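Local structure of dihydropyrimidinase (Dictyostelium discoideum, 2FTW) at residues 28-32 against 33-37. The protein catalyses the reversible, zinc-dependent hydrolytic ring opening of dihydropyrimidines, the second step of reductive pyrimidine breakdown, and works as a homotetramer. Residues are numbered along the deposited sequence; the frame is centred on the assembly and turned at random.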
ATOM      1  N   VAL A  28     -12.476 -30.726 -32.193  1.00 24.68           N
ATOM      2  CA  VAL A  28     -13.522 -30.955 -31.197  1.00 24.86           C
ATOM      3  C   VAL A  28     -14.796 -31.486 -31.871  1.00 25.00           C
ATOM      4  O   VAL A  28     -15.307 -30.895 -32.814  1.00 24.35           O
ATOM      5  CB  VAL A  28     -13.834 -29.661 -30.398  1.00 24.73           C
ATOM      6  CG1 VAL A  28     -14.997 -29.854 -29.426  1.00 24.20           C
ATOM      7  CG2 VAL A  28     -12.592 -29.184 -29.642  1.00 25.06           C
ATOM      8  N   LEU A  29     -15.290 -32.613 -31.362  1.00 25.33           N
ATOM      9  CA  LEU A  29     -16.551 -33.198 -31.801  1.00 25.73           C
ATOM     10  C   LEU A  29     -17.641 -33.009 -30.737  1.00 26.37           C
ATOM     11  O   LEU A  29     -17.443 -33.281 -29.547  1.00 26.65           O
ATOM     12  CB  LEU A  29     -16.343 -34.678 -32.111  1.00 25.87           C
ATOM     13  CG  LEU A  29     -17.561 -35.568 -32.389  1.00 25.29           C
ATOM     14  CD1 LEU A  29     -18.180 -35.242 -33.738  1.00 24.60           C
ATOM     15  CD2 LEU A  29     -17.132 -37.023 -32.313  1.00 24.98           C
ATOM     16  N   VAL A  30     -18.790 -32.523 -31.174  1.00 27.06           N
ATOM     17  CA  VAL A  30     -19.953 -32.364 -30.307  1.00 27.58           C
ATOM     18  C   VAL A  30     -21.021 -33.289 -30.827  1.00 28.43           C
ATOM     19  O   VAL A  30     -21.286 -33.312 -32.032  1.00 28.04           O
ATOM     20  CB  VAL A  30     -20.492 -30.913 -30.326  1.00 27.63           C
ATOM     21  CG1 VAL A  30     -21.743 -30.772 -29.454  1.00 27.22           C
ATOM     22  CG2 VAL A  30     -19.408 -29.942 -29.884  1.00 26.70           C
ATOM     23  N   GLU A  31     -21.614 -34.062 -29.920  1.00 29.39           N
ATOM     24  CA  GLU A  31     -22.712 -34.941 -30.255  1.00 29.87           C
ATOM     25  C   GLU A  31     -23.854 -34.727 -29.270  1.00 29.75           C
ATOM     26  O   GLU A  31     -23.640 -34.542 -28.077  1.00 29.97           O
ATOM     27  CB  GLU A  31     -22.250 -36.403 -30.283  1.00 30.23           C
ATOM     28  CG  GLU A  31     -23.361 -37.390 -30.564  1.00 31.16           C
ATOM     29  CD  GLU A  31     -22.884 -38.628 -31.303  1.00 32.99           C
ATOM     30  OE1 GLU A  31     -22.337 -39.548 -30.644  1.00 36.65           O
ATOM     31  OE2 GLU A  31     -23.080 -38.681 -32.545  1.00 37.43           O
ATOM     32  N   ASN A  32     -25.073 -34.751 -29.798  1.00 29.94           N
ATOM     33  CA  ASN A  32     -26.283 -34.436 -29.060  1.00 29.51           C
ATOM     34  C   ASN A  32     -26.081 -33.294 -28.033  1.00 28.87           C
ATOM     35  O   ASN A  32     -26.558 -33.376 -26.912  1.00 28.72           O
ATOM     36  CB  ASN A  32     -26.804 -35.723 -28.406  1.00 30.14           C
ATOM     37  CG  ASN A  32     -26.978 -36.879 -29.416  1.00 32.19           C
ATOM     38  OD1 ASN A  32     -27.477 -36.677 -30.530  1.00 34.71           O
ATOM     39  ND2 ASN A  32     -26.557 -38.086 -29.027  1.00 33.57           N
ATOM     40  N   GLY A  33     -25.362 -32.243 -28.435  1.00 28.32           N
ATOM     41  CA  GLY A  33     -25.132 -31.044 -27.601  1.00 27.97           C
ATOM     42  C   GLY A  33     -24.038 -31.110 -26.535  1.00 27.81           C
ATOM     43  O   GLY A  33     -23.818 -30.140 -25.801  1.00 27.69           O
ATOM     44  N   ILE A  34     -23.359 -32.251 -26.438  1.00 27.56           N
ATOM     45  CA  ILE A  34     -22.302 -32.465 -25.466  1.00 27.44           C
ATOM     46  C   ILE A  34     -21.018 -32.744 -26.222  1.00 27.42           C
ATOM     47  O   ILE A  34     -21.038 -33.384 -27.289  1.00 27.41           O
ATOM     48  CB  ILE A  34     -22.610 -33.675 -24.564  1.00 27.22           C
ATOM     49  CG1 ILE A  34     -23.967 -33.509 -23.873  1.00 28.07           C
ATOM     50  CG2 ILE A  34     -21.504 -33.895 -23.535  1.00 27.39           C
ATOM     51  CD1 ILE A  34     -24.025 -32.391 -22.846  1.00 27.82           C
ATOM     52  N   ILE A  35     -19.900 -32.280 -25.676  1.00 27.19           N
ATOM     53  CA  ILE A  35     -18.594 -32.601 -26.263  1.00 27.59           C
ATOM     54  C   ILE A  35     -18.297 -34.079 -26.072  1.00 27.85           C
ATOM     55  O   ILE A  35     -18.284 -34.571 -24.939  1.00 27.96           O
ATOM     56  CB  ILE A  35     -17.464 -31.806 -25.625  1.00 27.32           C
ATOM     57  CG1 ILE A  35     -17.630 -30.321 -25.931  1.00 27.42           C
ATOM     58  CG2 ILE A  35     -16.119 -32.283 -26.128  1.00 26.46           C
ATOM     59  CD1 ILE A  35     -16.806 -29.461 -25.039  1.00 27.12           C
ATOM     60  N   LYS A  36     -18.020 -34.752 -27.187  1.00 28.21           N
ATOM     61  CA  LYS A  36     -17.817 -36.191 -27.220  1.00 28.62           C
ATOM     62  C   LYS A  36     -16.335 -36.570 -27.279  1.00 28.67           C
ATOM     63  O   LYS A  36     -15.886 -37.510 -26.613  1.00 28.36           O
ATOM     64  CB  LYS A  36     -18.537 -36.763 -28.444  1.00 28.78           C
ATOM     65  CG  LYS A  36     -18.536 -38.264 -28.507  1.00 28.59           C
ATOM     66  CD  LYS A  36     -19.400 -38.771 -29.654  1.00 29.42           C
ATOM     67  CE  LYS A  36     -19.197 -40.262 -29.860  1.00 30.39           C
ATOM     68  NZ  LYS A  36     -18.883 -40.947 -28.554  1.00 32.42           N
ATOM     69  N   GLU A  37     -15.589 -35.847 -28.101  1.00 29.09           N
ATOM     70  CA  GLU A  37     -14.186 -36.154 -28.320  1.00 29.28           C
ATOM     71  C   GLU A  37     -13.372 -34.892 -28.571  1.00 29.18           C
ATOM     72  O   GLU A  37     -13.831 -33.956 -29.239  1.00 28.90           O
ATOM     73  CB  GLU A  37     -14.039 -37.122 -29.490  1.00 29.28           C
ATOM     74  CG  GLU A  37     -12.759 -37.936 -29.447  1.00 30.12           C
ATOM     75  CD  GLU A  37     -12.525 -38.737 -30.715  1.00 31.15           C
ATOM     76  OE1 GLU A  37     -13.502 -39.008 -31.451  1.00 33.39           O
ATOM     77  OE2 GLU A  37     -11.359 -39.106 -30.963  1.00 34.28           O
TER
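Lys36 lies between Leu29 and Glu31 on one face of a tight beta hairpin, its side chain running alongside both and pointing the same way. Its CB lies near Leu29 O and against Leu29 CD2, 4.1 Å away. With CG anti to the backbone N (chi1 -173°) and the chain straight as far as CE, the methylenes rise between the two neighbours: CD meets Leu29 CD2 at 3.9 Å and also lies against Glu31 CB. CD comes within 3.2 Å of Glu31 OE1, and CE passes the same oxygen. Only at chi4 does the chain bend, and NZ stops 4.3 Å from Glu31 OE1, beyond salt-bridge range, so the opposite charges probably attract without direct contact. The backbone explains this placement. Leu29 O accepts a 2.8 Å bond from Lys36 N and a weak one, 3.5 Å, from Glu37 N; both residues thus face Leu29, while Leu29 N bonds to Glu37 O. Nearer the turn, Glu31 and Ile34 exchange two N-H...O bonds. On the other face, Val28 CG1 touches Ile35 CG2 at 4.2 Å, and Val30 also packs on Ile10 of strand 10-13, which pairs with the edge of strand 27-31 away from strand 34-39. Gly33 and Ile35 bond onward to Gly400 and Gly397. Together these features make a two-residue beta hairpin, closed by a type I' turn from Glu31 to Ile34 and carrying a classic bulge at Leu29 against Lys36 and Glu37, in the small beta-sandwich part of this amidohydrolase, away from the dizinc barrel site.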